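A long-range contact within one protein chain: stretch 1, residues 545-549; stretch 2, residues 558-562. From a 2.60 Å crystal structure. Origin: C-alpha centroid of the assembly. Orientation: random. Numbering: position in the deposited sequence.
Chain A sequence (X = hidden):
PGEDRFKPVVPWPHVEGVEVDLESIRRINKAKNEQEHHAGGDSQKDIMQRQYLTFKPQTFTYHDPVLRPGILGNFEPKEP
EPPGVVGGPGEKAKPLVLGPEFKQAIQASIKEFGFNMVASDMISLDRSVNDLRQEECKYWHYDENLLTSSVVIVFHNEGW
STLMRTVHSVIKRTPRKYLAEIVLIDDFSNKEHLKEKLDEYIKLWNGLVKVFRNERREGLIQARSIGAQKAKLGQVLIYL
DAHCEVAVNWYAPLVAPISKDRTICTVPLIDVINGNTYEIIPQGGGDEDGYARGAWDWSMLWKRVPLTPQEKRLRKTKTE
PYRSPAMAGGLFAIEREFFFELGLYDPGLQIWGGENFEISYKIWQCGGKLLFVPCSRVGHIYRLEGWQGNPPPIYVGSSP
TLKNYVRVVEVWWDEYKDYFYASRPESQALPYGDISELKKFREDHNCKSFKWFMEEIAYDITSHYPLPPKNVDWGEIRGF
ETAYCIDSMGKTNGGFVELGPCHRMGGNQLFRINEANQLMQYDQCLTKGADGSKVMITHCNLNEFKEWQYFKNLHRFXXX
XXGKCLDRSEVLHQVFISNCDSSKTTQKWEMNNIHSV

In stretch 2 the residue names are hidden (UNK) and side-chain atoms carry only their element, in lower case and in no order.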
# COMPACT_ATOMS: atom_id res chain seq x y z
N PHE A 545 -11.92 -5.08 -22.46
CA PHE A 545 -10.60 -5.65 -22.70
C PHE A 545 -10.68 -7.12 -23.14
O PHE A 545 -9.81 -7.92 -22.80
CB PHE A 545 -9.73 -5.51 -21.46
CG PHE A 545 -9.80 -4.15 -20.84
CD1 PHE A 545 -9.53 -3.03 -21.59
CD2 PHE A 545 -10.15 -4.00 -19.50
CE1 PHE A 545 -9.59 -1.78 -21.01
CE2 PHE A 545 -10.22 -2.74 -18.92
CZ PHE A 545 -9.93 -1.64 -19.68
N LYS A 546 -11.75 -7.48 -23.88
CA LYS A 546 -11.83 -8.79 -24.52
C LYS A 546 -10.82 -8.87 -25.66
O LYS A 546 -11.22 -8.94 -26.82
CB LYS A 546 -13.24 -9.05 -25.05
CG LYS A 546 -14.34 -9.03 -23.99
CD LYS A 546 -15.64 -8.44 -24.56
CE LYS A 546 -16.74 -9.47 -24.74
NZ LYS A 546 -16.27 -10.66 -25.50
N GLU A 547 -9.53 -8.87 -25.35
CA GLU A 547 -8.60 -8.51 -26.42
C GLU A 547 -7.37 -9.41 -26.54
O GLU A 547 -6.37 -9.00 -27.14
CB GLU A 547 -8.19 -7.05 -26.22
CG GLU A 547 -7.47 -6.79 -24.91
CD GLU A 547 -7.01 -5.35 -24.76
OE1 GLU A 547 -7.88 -4.46 -24.58
OE2 GLU A 547 -5.79 -5.11 -24.85
N TRP A 548 -7.41 -10.64 -26.03
CA TRP A 548 -6.28 -11.56 -26.11
C TRP A 548 -6.75 -12.91 -26.63
O TRP A 548 -7.85 -13.36 -26.32
CB TRP A 548 -5.58 -11.75 -24.74
CG TRP A 548 -5.05 -10.50 -24.13
CD1 TRP A 548 -5.66 -9.72 -23.19
CD2 TRP A 548 -3.80 -9.86 -24.44
NE1 TRP A 548 -4.87 -8.63 -22.88
CE2 TRP A 548 -3.72 -8.68 -23.63
CE3 TRP A 548 -2.73 -10.15 -25.30
CZ2 TRP A 548 -2.63 -7.80 -23.67
CZ3 TRP A 548 -1.64 -9.28 -25.34
CH2 TRP A 548 -1.60 -8.11 -24.52
N GLN A 549 -5.92 -13.54 -27.45
CA GLN A 549 -6.14 -14.94 -27.74
C GLN A 549 -4.83 -15.69 -27.57
O GLN A 549 -3.77 -15.19 -27.95
CB GLN A 549 -6.71 -15.14 -29.14
CG GLN A 549 -5.73 -15.15 -30.27
CD GLN A 549 -6.38 -15.67 -31.53
OE1 GLN A 549 -7.33 -16.45 -31.47
NE2 GLN A 549 -5.87 -15.25 -32.68
N UNK A 558 -1.62 -13.24 -28.60
CA UNK A 558 -1.75 -12.21 -29.60
C UNK A 558 -2.82 -11.21 -29.18
O UNK A 558 -3.86 -11.60 -28.64
c UNK A 558 -2.44 -14.27 -30.87
c UNK A 558 -2.01 -12.83 -30.98
o UNK A 558 -3.00 -12.05 -31.67
N UNK A 559 -2.50 -9.93 -29.34
CA UNK A 559 -3.41 -8.82 -29.06
C UNK A 559 -4.35 -8.63 -30.23
O UNK A 559 -3.91 -8.46 -31.37
c UNK A 559 -4.20 -6.25 -27.20
c UNK A 559 -3.45 -6.39 -28.32
n UNK A 559 -3.52 -5.18 -28.98
n UNK A 559 -4.70 -4.97 -27.21
c UNK A 559 -2.63 -7.54 -28.82
c UNK A 559 -4.28 -4.35 -28.29
N UNK A 560 -5.65 -8.66 -29.97
CA UNK A 560 -6.59 -8.79 -31.08
C UNK A 560 -6.79 -7.47 -31.82
O UNK A 560 -6.79 -7.46 -33.06
c UNK A 560 -7.76 -10.74 -30.01
c UNK A 560 -9.02 -11.30 -29.46
c UNK A 560 -7.93 -9.34 -30.60
c UNK A 560 -8.88 -9.36 -31.77
N UNK A 561 -7.03 -6.35 -31.13
CA UNK A 561 -7.24 -5.08 -31.86
C UNK A 561 -6.08 -4.76 -32.79
O UNK A 561 -6.27 -4.70 -34.01
c UNK A 561 -7.40 -4.05 -30.74
c UNK A 561 -7.37 -4.81 -29.45
c UNK A 561 -7.46 -6.27 -29.73
N UNK A 562 -4.88 -4.57 -32.26
CA UNK A 562 -3.71 -4.54 -33.13
C UNK A 562 -3.49 -5.95 -33.66
O UNK A 562 -4.26 -6.87 -33.40
c UNK A 562 -2.46 -4.05 -32.39
o UNK A 562 -1.93 -4.98 -31.45

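Position 558 carries three side-chain atoms, two carbons and one oxygen, with the first carbon holding both the other carbon and the oxygen. This fork lies on the same face of the sheet as the side chain of Gln-549, and its terminal carbon comes 3.5 Å from CG of Gln-549. A beta-branched side chain bearing one hydroxyl and one methyl is threonine. Thr-558 suits a strand, where branching at CB favours the extended backbone, and its methyl CG2 packs against the aliphatic part of its neighbour. Its backbone pairs fully with Gln-549: N of Thr-558 donates to O of Gln-549 at 3.0 Å, and N of Gln-549 donates to O of Thr-558 at 3.1 Å, both nearly straight.

At position 559 one carbon leads to a five-membered ring of three carbons and two nitrogens, and one ring nitrogen lies 2.6 Å from OE2 of Glu-547. The ring is the imidazole of histidine. In His-559 this nitrogen is NE2, which donates a hydrogen bond to that carboxylate oxygen, and the oxygen sits at the ring edge, near its plane, where a ring N-H can reach it. The bond is short, but its N-H...O angle of 134° shows that it is bent. The edge of the imidazole also faces the indole of Trp-548, the centroid of its six-membered ring being 5.2 Å from the centroid of the His-559 ring and the planes inclined at 56°. A flat ring with nitrogens at its rim can thus serve a carboxylate and an aromatic face together.

Position 560 has four side-chain carbons, forked at the first, with one arm two carbons long. Its CA-to-CB bond points toward stretch 1, and the end of the longer arm lies 3.8 Å from N of Trp-548 and 4.2 Å from O of Lys-546. This is isoleucine, and that end carbon is CD1. A side chain without polar atoms can lie over this backbone by van der Waals contact, leaving the hydrogen bonding to the main chain: N of Ile-560 donates to O of Glu-547 at 2.9 Å.

At position 561 three carbons close a ring onto the backbone nitrogen, and the ring carbon bonded to that nitrogen rests 3.7 Å from CB of Glu-547; the residue is proline. Lacking an N-H, Pro-561 offers no backbone donor, and it lies beyond the strand pairing, where none is needed for this contact.

Position 562 bears one carbon and one oxygen and does not touch stretch 1. This short hydroxyl side chain is serine, and OG of Ser-562 is hydrogen-bonded to ND1 of His-559 at 2.9 Å, engaging the second nitrogen of the imidazole.

The contact is therefore a short antiparallel pairing, Gln-549 with Thr-558 and Trp-548 with His-559, extended by the bond from Ile-560 to Glu-547. Backbone hydrogen bonds set the register. On one face Thr-558 packs on Gln-549; on the other His-559 meets Trp-548 while being held between Glu-547 and Ser-562 through its two nitrogens.

Stretch 2 (558-562) THIPS
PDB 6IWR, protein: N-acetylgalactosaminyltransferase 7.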